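Side-chain contacts in meso-diaminopimelate dehydrogenase (Clostridium tetani, PDB 3WGY), which catalyses the reversible, NADP-dependent oxidative deamination of meso-diaminopimelate and is captured here as an engineered variant with the branched-chain 2-oxo acid 4-methyl-2-oxovalerate: residues 121-126 / 271-276; 157-162 / 222-227; 182-187 / 250-255. The protein carries 6 engineered substitutions. One frame throughout, in Å; residues are numbered along the deposited sequence.

Contact 1 (121-126 / 271-276); sequences TGWDPG and LNLESS. Engineered in segment 271-276: Ser-276 (natural residue Asn).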
loop_
_atom_site.group_PDB
_atom_site.type_symbol
_atom_site.label_atom_id
_atom_site.label_comp_id
_atom_site.label_asym_id
_atom_site.label_seq_id
_atom_site.Cartn_x
_atom_site.Cartn_y
_atom_site.Cartn_z
ATOM N N THR B 121 -3.174 13.500 6.829
ATOM C CA THR B 121 -2.761 12.110 6.973
ATOM C C THR B 121 -3.859 11.389 7.769
ATOM O O THR B 121 -4.755 12.032 8.322
ATOM C CB THR B 121 -1.380 11.982 7.672
ATOM O OG1 THR B 121 -0.942 10.617 7.610
ATOM C CG2 THR B 121 -1.457 12.422 9.110
ATOM N N GLY B 122 -3.793 10.062 7.811
ATOM C CA GLY B 122 -4.798 9.262 8.498
ATOM C C GLY B 122 -5.118 8.125 7.541
ATOM O O GLY B 122 -4.245 7.767 6.739
ATOM N N TRP B 123 -6.317 7.542 7.593
ATOM C CA TRP B 123 -6.598 6.473 6.639
ATOM C C TRP B 123 -7.231 7.022 5.364
ATOM O O TRP B 123 -6.970 6.513 4.280
ATOM C CB TRP B 123 -7.417 5.309 7.253
ATOM C CG TRP B 123 -8.722 5.599 7.959
ATOM C CD1 TRP B 123 -8.886 6.138 9.205
ATOM C CD2 TRP B 123 -10.039 5.241 7.502
ATOM N NE1 TRP B 123 -10.219 6.126 9.555
ATOM C CE2 TRP B 123 -10.949 5.583 8.530
ATOM C CE3 TRP B 123 -10.537 4.662 6.326
ATOM C CZ2 TRP B 123 -12.329 5.366 8.418
ATOM C CZ3 TRP B 123 -11.913 4.444 6.218
ATOM C CH2 TRP B 123 -12.789 4.796 7.258
ATOM N N ASP B 124 -8.054 8.062 5.487
ATOM C CA ASP B 124 -8.620 8.724 4.308
ATOM C C ASP B 124 -9.139 10.097 4.692
ATOM O O ASP B 124 -10.205 10.223 5.297
ATOM C CB ASP B 124 -9.746 7.925 3.650
ATOM C CG ASP B 124 -10.027 8.395 2.216
ATOM O OD1 ASP B 124 -9.382 9.375 1.773
ATOM O OD2 ASP B 124 -10.882 7.790 1.529
ATOM N N PRO B 125 -8.395 11.151 4.326
ATOM C CA PRO B 125 -7.127 11.078 3.583
ATOM C C PRO B 125 -5.993 10.375 4.335
ATOM O O PRO B 125 -6.021 10.239 5.561
ATOM C CB PRO B 125 -6.812 12.547 3.312
ATOM C CG PRO B 125 -7.311 13.206 4.566
ATOM C CD PRO B 125 -8.663 12.537 4.757
ATOM N N GLY B 126 -4.993 9.935 3.577
ATOM C CA GLY B 126 -3.863 9.248 4.169
ATOM C C GLY B 126 -3.550 7.964 3.430
ATOM O O GLY B 126 -3.151 7.991 2.264
ATOM N N LEU B 271 -9.157 -1.757 4.871
ATOM C CA LEU B 271 -8.967 -1.665 6.306
ATOM C C LEU B 271 -10.213 -2.150 7.045
ATOM O O LEU B 271 -11.339 -1.896 6.618
ATOM C CB LEU B 271 -8.691 -0.204 6.705
ATOM C CG LEU B 271 -7.455 0.500 6.131
ATOM C CD1 LEU B 271 -7.585 2.002 6.346
ATOM C CD2 LEU B 271 -6.182 -0.030 6.790
ATOM N N ASN B 272 -9.999 -2.838 8.160
ATOM C CA ASN B 272 -11.090 -3.323 8.999
ATOM C C ASN B 272 -10.712 -2.838 10.395
ATOM O O ASN B 272 -9.899 -3.462 11.079
ATOM C CB ASN B 272 -11.158 -4.847 8.956
ATOM C CG ASN B 272 -12.351 -5.401 9.722
ATOM O OD1 ASN B 272 -13.019 -4.684 10.473
ATOM N ND2 ASN B 272 -12.615 -6.686 9.541
ATOM N N LEU B 273 -11.309 -1.730 10.820
ATOM C CA LEU B 273 -10.958 -1.127 12.103
ATOM C C LEU B 273 -12.011 -1.196 13.198
ATOM O O LEU B 273 -13.060 -0.564 13.101
ATOM C CB LEU B 273 -10.582 0.343 11.874
ATOM C CG LEU B 273 -9.773 0.636 10.600
ATOM C CD1 LEU B 273 -9.737 2.143 10.339
ATOM C CD2 LEU B 273 -8.372 0.066 10.735
ATOM N N GLU B 274 -11.721 -1.940 14.258
ATOM C CA GLU B 274 -12.663 -2.041 15.368
ATOM C C GLU B 274 -12.740 -0.668 16.038
ATOM O O GLU B 274 -13.767 -0.285 16.598
ATOM C CB GLU B 274 -12.196 -3.096 16.376
ATOM C CG GLU B 274 -13.225 -3.439 17.445
ATOM C CD GLU B 274 -12.671 -4.366 18.524
ATOM O OE1 GLU B 274 -11.987 -5.348 18.171
ATOM O OE2 GLU B 274 -12.930 -4.116 19.724
ATOM N N SER B 275 -11.641 0.073 15.959
ATOM C CA SER B 275 -11.557 1.402 16.542
ATOM C C SER B 275 -10.954 2.385 15.540
ATOM O O SER B 275 -9.731 2.528 15.445
ATOM C CB SER B 275 -10.707 1.360 17.810
ATOM O OG SER B 275 -10.630 2.636 18.411
ATOM N N SER B 276 -11.826 3.062 14.799
ATOM C CA SER B 276 -11.404 4.020 13.798
ATOM C C SER B 276 -10.463 5.083 14.348
ATOM O O SER B 276 -9.400 5.326 13.787
ATOM C CB SER B 276 -12.623 4.711 13.179
ATOM O OG SER B 276 -12.210 5.659 12.208
#
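Trp-123 lays one face of its indole over the end of Leu-273, whose CD1 methyl sits 4.0 Å from the centroid of the five-membered ring and only 7° off the ring normal. This is a CH-pi contact made almost squarely from above the pyrrole half. Leu-271, two residues back along strand 264-273, approaches the same side chain differently: its CD1 lies 3.4 Å from Trp-123 CB and 4.0 Å from Trp-123 CE3, so it fills the angle where the ring leaves the chain and comes to the ring obliquely. The third partner stands near the ring plane. Ser-276, an engineered residue in place of Asn, brings OG to 3.3 Å from Trp-123 NE1, but the N-H is aimed well to one side of it (138°), so the hydrogen bond is weak. The tryptophan reaches all three because CG is placed between the backbone N and the carbonyl carbon (chi1 54°), which swings the indole from the first turn of helix 123-138 toward the strand end. Gly-122 is the N-cap of that helix, and Ser-275 holds the same place before helix 276-296, so the contact joins two helix starts across a strand terminus. Phe-128 adds an edge-to-face ring contact to the indole, while residues 271-273 pair with an antiparallel strand of the second subunit, carrying the sheet across the dimer interface. The chemistry is thus mainly apolar: two leucine methyls help to set where the indole lies, together with Phe-128, Thr-280 and Asn-249, whereas the bent N-H...O bond gives its single polar ring atom a partner and probably adds only modestly to the hold.

Contact 2 (157-162 / 222-227); sequences SDAIRR and PDYFAD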
loop_
_atom_site.group_PDB
_atom_site.type_symbol
_atom_site.label_atom_id
_atom_site.label_comp_id
_atom_site.label_asym_id
_atom_site.label_seq_id
_atom_site.Cartn_x
_atom_site.Cartn_y
_atom_site.Cartn_z
ATOM N N SER B 157 -26.926 10.588 11.426
ATOM C CA SER B 157 -27.507 10.234 12.717
ATOM C C SER B 157 -28.302 11.402 13.271
ATOM O O SER B 157 -29.350 11.211 13.887
ATOM C CB SER B 157 -26.416 9.829 13.710
ATOM O OG SER B 157 -25.906 8.544 13.396
ATOM N N ASP B 158 -27.793 12.614 13.060
ATOM C CA ASP B 158 -28.487 13.815 13.510
ATOM C C ASP B 158 -29.735 13.968 12.646
ATOM O O ASP B 158 -30.808 14.307 13.142
ATOM C CB ASP B 158 -27.605 15.057 13.340
ATOM C CG ASP B 158 -26.360 15.017 14.206
ATOM O OD1 ASP B 158 -26.461 14.607 15.384
ATOM O OD2 ASP B 158 -25.283 15.415 13.711
ATOM N N ALA B 159 -29.577 13.712 11.349
ATOM C CA ALA B 159 -30.677 13.803 10.394
ATOM C C ALA B 159 -31.805 12.859 10.795
ATOM O O ALA B 159 -32.973 13.235 10.760
ATOM C CB ALA B 159 -30.181 13.464 8.993
ATOM N N ILE B 160 -31.450 11.630 11.167
ATOM C CA ILE B 160 -32.431 10.634 11.596
ATOM C C ILE B 160 -33.207 11.154 12.805
ATOM O O ILE B 160 -34.427 11.012 12.879
ATOM C CB ILE B 160 -31.748 9.304 12.002
ATOM C CG1 ILE B 160 -31.214 8.583 10.772
ATOM C CG2 ILE B 160 -32.737 8.399 12.707
ATOM C CD1 ILE B 160 -30.431 7.343 11.118
ATOM N N ARG B 161 -32.489 11.759 13.746
ATOM C CA ARG B 161 -33.095 12.292 14.961
ATOM C C ARG B 161 -34.087 13.427 14.698
ATOM O O ARG B 161 -34.919 13.738 15.545
ATOM C CB ARG B 161 -32.012 12.776 15.925
ATOM C CG ARG B 161 -31.102 11.689 16.470
ATOM C CD ARG B 161 -30.353 12.198 17.698
ATOM N NE ARG B 161 -29.467 11.191 18.267
ATOM C CZ ARG B 161 -28.264 10.890 17.789
ATOM N NH1 ARG B 161 -27.788 11.528 16.724
ATOM N NH2 ARG B 161 -27.540 9.945 18.376
ATOM N N ARG B 162 -33.993 14.046 13.529
ATOM C CA ARG B 162 -34.902 15.130 13.168
ATOM C C ARG B 162 -36.268 14.600 12.722
ATOM O O ARG B 162 -37.259 15.333 12.725
ATOM C CB ARG B 162 -34.299 15.969 12.036
ATOM C CG ARG B 162 -33.388 17.098 12.490
ATOM C CD ARG B 162 -32.594 17.645 11.317
ATOM N NE ARG B 162 -31.160 17.508 11.549
ATOM C CZ ARG B 162 -30.262 17.274 10.598
ATOM N NH1 ARG B 162 -30.644 17.143 9.332
ATOM N NH2 ARG B 162 -28.978 17.174 10.917
ATOM N N PRO B 222 -34.137 13.744 1.402
ATOM C CA PRO B 222 -33.218 14.308 0.410
ATOM C C PRO B 222 -31.878 14.719 1.006
ATOM O O PRO B 222 -31.787 15.057 2.188
ATOM C CB PRO B 222 -33.998 15.494 -0.137
ATOM C CG PRO B 222 -34.726 15.973 1.073
ATOM C CD PRO B 222 -35.239 14.683 1.683
ATOM N N ASP B 223 -30.847 14.682 0.170
ATOM C CA ASP B 223 -29.487 15.037 0.562
ATOM C C ASP B 223 -28.836 13.985 1.460
ATOM O O ASP B 223 -27.622 14.015 1.655
ATOM C CB ASP B 223 -29.454 16.398 1.280
ATOM C CG ASP B 223 -30.137 17.503 0.487
ATOM O OD1 ASP B 223 -29.840 17.648 -0.717
ATOM O OD2 ASP B 223 -30.967 18.232 1.074
ATOM N N TYR B 224 -29.627 13.059 2.000
ATOM C CA TYR B 224 -29.076 12.033 2.885
ATOM C C TYR B 224 -29.311 10.582 2.482
ATOM O O TYR B 224 -28.359 9.841 2.259
ATOM C CB TYR B 224 -29.593 12.210 4.315
ATOM C CG TYR B 224 -29.148 13.478 5.003
ATOM C CD1 TYR B 224 -29.776 14.695 4.736
ATOM C CD2 TYR B 224 -28.118 13.458 5.946
ATOM C CE1 TYR B 224 -29.394 15.861 5.394
ATOM C CE2 TYR B 224 -27.727 14.618 6.608
ATOM C CZ TYR B 224 -28.372 15.815 6.329
ATOM O OH TYR B 224 -28.016 16.965 6.995
ATOM N N PHE B 225 -30.571 10.176 2.389
ATOM C CA PHE B 225 -30.896 8.789 2.062
ATOM C C PHE B 225 -31.562 8.530 0.712
ATOM O O PHE B 225 -31.424 7.442 0.154
ATOM C CB PHE B 225 -31.794 8.209 3.159
ATOM C CG PHE B 225 -31.189 8.255 4.527
ATOM C CD1 PHE B 225 -30.296 7.273 4.940
ATOM C CD2 PHE B 225 -31.501 9.289 5.400
ATOM C CE1 PHE B 225 -29.718 7.321 6.207
ATOM C CE2 PHE B 225 -30.930 9.350 6.673
ATOM C CZ PHE B 225 -30.037 8.363 7.077
ATOM N N ALA B 226 -32.290 9.520 0.206
ATOM C CA ALA B 226 -33.004 9.402 -1.061
ATOM C C ALA B 226 -32.266 8.637 -2.162
ATOM O O ALA B 226 -32.848 7.774 -2.819
ATOM C CB ALA B 226 -33.391 10.793 -1.566
ATOM N N ASP B 227 -30.988 8.941 -2.360
ATOM C CA ASP B 227 -30.210 8.283 -3.403
ATOM C C ASP B 227 -29.713 6.882 -3.077
ATOM O O ASP B 227 -29.225 6.189 -3.966
ATOM C CB ASP B 227 -29.005 9.147 -3.793
ATOM C CG ASP B 227 -29.408 10.454 -4.455
ATOM O OD1 ASP B 227 -30.191 10.410 -5.425
ATOM O OD2 ASP B 227 -28.943 11.523 -4.007
#
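Ala-159 and Ile-160, on helix 154-162, meet two consecutive aromatic residues, Tyr-224 and Phe-225, in the loop that joins helix 211-219 to strand 230-234; helix and loop pack together beside the mixed sheet of the C-terminal domain. Ala-159 comes first. Its methyl sits over one face of the phenol, with CB 3.8 Å from the centroid of the Tyr-224 ring and 20° off the normal, a CH-pi contact displaced toward the CD2-CE2 side. Ile-160 turns to the other ring: CG1 lies 3.9 Å from Phe-225 CZ, the two side chains crossing at about a right angle. Cys-201 of strand 197-205 and Ile-218 of helix 211-219 touch both of them, so this pair belongs to the buried layer between helix and sheet. The ligand pocket is close by, for His-156, one of its residues, meets the rings of both Tyr-224 and Phe-225 edge-to-face. One turn on from Asp-158, Arg-162 bends its chain at chi3 (-120°) and folds back along its own helix, bringing the guanidinium over Ala-159 CA. The guanidinium and phenol planes stand 69° apart, and the tyrosine hydroxyl lies at the guanidinium edge, where Arg-162 NH1 is 3.5 Å from Tyr-224 OH, a polar approach short of a hydrogen bond.

Contact 3 (182-187 / 250-255); sequences KARSGE and GGFVIR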
loop_
_atom_site.group_PDB
_atom_site.type_symbol
_atom_site.label_atom_id
_atom_site.label_comp_id
_atom_site.label_asym_id
_atom_site.label_seq_id
_atom_site.Cartn_x
_atom_site.Cartn_y
_atom_site.Cartn_z
ATOM N N LYS B 182 -17.905 -7.131 -8.132
ATOM C CA LYS B 182 -17.729 -6.707 -9.514
ATOM C C LYS B 182 -16.446 -5.911 -9.676
ATOM O O LYS B 182 -15.731 -6.076 -10.659
ATOM C CB LYS B 182 -18.933 -5.889 -9.986
ATOM C CG LYS B 182 -20.244 -6.683 -10.035
ATOM C CD LYS B 182 -20.081 -8.039 -10.742
ATOM C CE LYS B 182 -19.495 -9.099 -9.802
ATOM N NZ LYS B 182 -19.104 -10.359 -10.488
ATOM N N ALA B 183 -16.142 -5.054 -8.710
ATOM C CA ALA B 183 -14.914 -4.277 -8.779
ATOM C C ALA B 183 -13.745 -5.257 -8.756
ATOM O O ALA B 183 -12.861 -5.206 -9.608
ATOM C CB ALA B 183 -14.822 -3.321 -7.595
ATOM N N ARG B 184 -13.760 -6.160 -7.777
ATOM C CA ARG B 184 -12.703 -7.154 -7.622
ATOM C C ARG B 184 -12.586 -8.086 -8.812
ATOM O O ARG B 184 -11.524 -8.668 -9.045
ATOM C CB ARG B 184 -12.935 -7.978 -6.359
ATOM C CG ARG B 184 -12.620 -7.244 -5.091
ATOM C CD ARG B 184 -13.275 -7.933 -3.923
ATOM N NE ARG B 184 -12.853 -7.357 -2.657
ATOM C CZ ARG B 184 -13.503 -7.525 -1.517
ATOM N NH1 ARG B 184 -14.614 -8.249 -1.491
ATOM N NH2 ARG B 184 -13.031 -6.982 -0.402
ATOM N N SER B 185 -13.676 -8.264 -9.551
ATOM C CA SER B 185 -13.610 -9.115 -10.724
ATOM C C SER B 185 -12.833 -8.259 -11.716
ATOM O O SER B 185 -12.599 -7.082 -11.461
ATOM C CB SER B 185 -15.012 -9.423 -11.262
ATOM O OG SER B 185 -15.603 -8.272 -11.832
ATOM N N GLY B 186 -12.425 -8.820 -12.840
ATOM C CA GLY B 186 -11.676 -8.004 -13.781
ATOM C C GLY B 186 -12.509 -7.093 -14.671
ATOM O O GLY B 186 -11.967 -6.197 -15.329
ATOM N N GLU B 187 -13.824 -7.301 -14.692
ATOM C CA GLU B 187 -14.700 -6.506 -15.547
ATOM C C GLU B 187 -14.766 -5.029 -15.166
ATOM O O GLU B 187 -15.136 -4.671 -14.046
ATOM C CB GLU B 187 -16.109 -7.104 -15.567
ATOM C CG GLU B 187 -16.938 -6.807 -14.340
ATOM C CD GLU B 187 -18.329 -7.400 -14.422
ATOM O OE1 GLU B 187 -18.450 -8.641 -14.307
ATOM O OE2 GLU B 187 -19.298 -6.628 -14.609
ATOM N N GLY B 250 -14.005 1.249 8.227
ATOM C CA GLY B 250 -13.147 0.577 7.277
ATOM C C GLY B 250 -13.439 1.092 5.887
ATOM O O GLY B 250 -14.191 2.054 5.705
ATOM N N GLY B 251 -12.842 0.446 4.899
ATOM C CA GLY B 251 -13.056 0.859 3.533
ATOM C C GLY B 251 -12.216 0.016 2.612
ATOM O O GLY B 251 -11.442 -0.832 3.072
ATOM N N PHE B 252 -12.377 0.262 1.316
ATOM C CA PHE B 252 -11.667 -0.445 0.270
ATOM C C PHE B 252 -11.208 0.514 -0.826
ATOM O O PHE B 252 -11.914 1.466 -1.165
ATOM C CB PHE B 252 -12.573 -1.493 -0.388
ATOM C CG PHE B 252 -13.175 -2.469 0.571
ATOM C CD1 PHE B 252 -14.253 -2.108 1.372
ATOM C CD2 PHE B 252 -12.649 -3.745 0.697
ATOM C CE1 PHE B 252 -14.795 -3.012 2.289
ATOM C CE2 PHE B 252 -13.181 -4.654 1.608
ATOM C CZ PHE B 252 -14.256 -4.286 2.406
ATOM N N VAL B 253 -10.012 0.265 -1.354
ATOM C CA VAL B 253 -9.478 1.035 -2.468
ATOM C C VAL B 253 -9.066 -0.014 -3.493
ATOM O O VAL B 253 -8.101 -0.753 -3.288
ATOM C CB VAL B 253 -8.260 1.887 -2.083
ATOM C CG1 VAL B 253 -7.732 2.600 -3.319
ATOM C CG2 VAL B 253 -8.655 2.907 -1.024
ATOM N N ILE B 254 -9.801 -0.075 -4.597
ATOM C CA ILE B 254 -9.540 -1.065 -5.627
ATOM C C ILE B 254 -9.191 -0.513 -7.006
ATOM O O ILE B 254 -9.908 0.330 -7.542
ATOM C CB ILE B 254 -10.760 -1.980 -5.779
ATOM C CG1 ILE B 254 -11.046 -2.682 -4.447
ATOM C CG2 ILE B 254 -10.539 -2.959 -6.907
ATOM C CD1 ILE B 254 -12.367 -3.403 -4.421
ATOM N N ARG B 255 -8.096 -0.990 -7.583
ATOM C CA ARG B 255 -7.718 -0.539 -8.916
ATOM C C ARG B 255 -7.912 -1.718 -9.837
ATOM O O ARG B 255 -7.255 -2.759 -9.696
ATOM C CB ARG B 255 -6.260 -0.064 -8.974
ATOM C CG ARG B 255 -5.814 0.458 -10.354
ATOM C CD ARG B 255 -6.483 1.792 -10.729
ATOM N NE ARG B 255 -6.019 2.306 -12.023
ATOM C CZ ARG B 255 -6.502 3.396 -12.617
ATOM N NH1 ARG B 255 -7.470 4.098 -12.040
ATOM N NH2 ARG B 255 -6.013 3.788 -13.792
#
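Arg-184, on the last turn of helix 177-184, starts with CB directed away from strand 249-258, yet its far end returns to it. With chi1 at -74° CG swings to the side of the backbone N, and from there it is the first atom to touch Ile-254 CD1, at 3.9 Å. From CG to NE the chain is extended, and it runs at about a right angle to the isoleucine, carrying the charged group past that methyl toward Phe-252. At the tip NH2 lies 3.1 Å from Phe-252 CE2 and 3.4 Å from Phe-252 CD2. This is a close, oblique approach to the CD2-CE2 bond of the phenyl ring, with the guanidinium and ring planes turned 79° apart, and not a stack of parallel planes. What pins NH2 here is chiefly a salt bridge to Glu-268 on the neighbouring strand 264-273; Phe-252 also packs on Glu-268, so the aromatic ring flanks the ion pair.

One residue earlier, Ala-183 faces the strand directly, its CB 4.0 Å from Ile-254 CD1. The same isoleucine methyl is therefore shared by an alanine and by the aliphatic stem of an arginine. Both touching residues, Ala-183 and Arg-184, sit on the final turn, since Ser-185 already leaves helical geometry.

Phe-252 and Ile-254 alternate along the strand with Val-253 and Arg-255, which turn to the other face and touch helix 123-138. Ala-183 also meets His-145 of strand 142-147. The arrangement is that of an antiparallel sheet, three strands of it from this chain and continued by the second subunit, with the last turn of helix 177-184 on one face and helix 123-138 on the other, within the diaminopimelate dehydrogenase C-terminal domain.

How the contacts relate
From the N terminus, the chain passes through six of the seven strands of the parallel sheet, probably the nucleotide-binding domain, before contact 1 opens at residues 121-126; its partner, 271-276, arrives 144 residues later, so its loop encloses both others. Inside, contacts 2 and 3 open at 157-162 and 182-187 and close in the same order, at 222-227 and 250-255, hence they cross. Contact 1 joins the start of helix 123-138 to the end of strand 264-273, contact 2 helix 154-162 to a loop beside the mixed sheet, contact 3 helix 177-184 to strand 249-258. Contacts 1 and 3 meet on adjacent strands, where Leu-271 N lies 3.1 Å from Gly-251 O, a probable hydrogen bond.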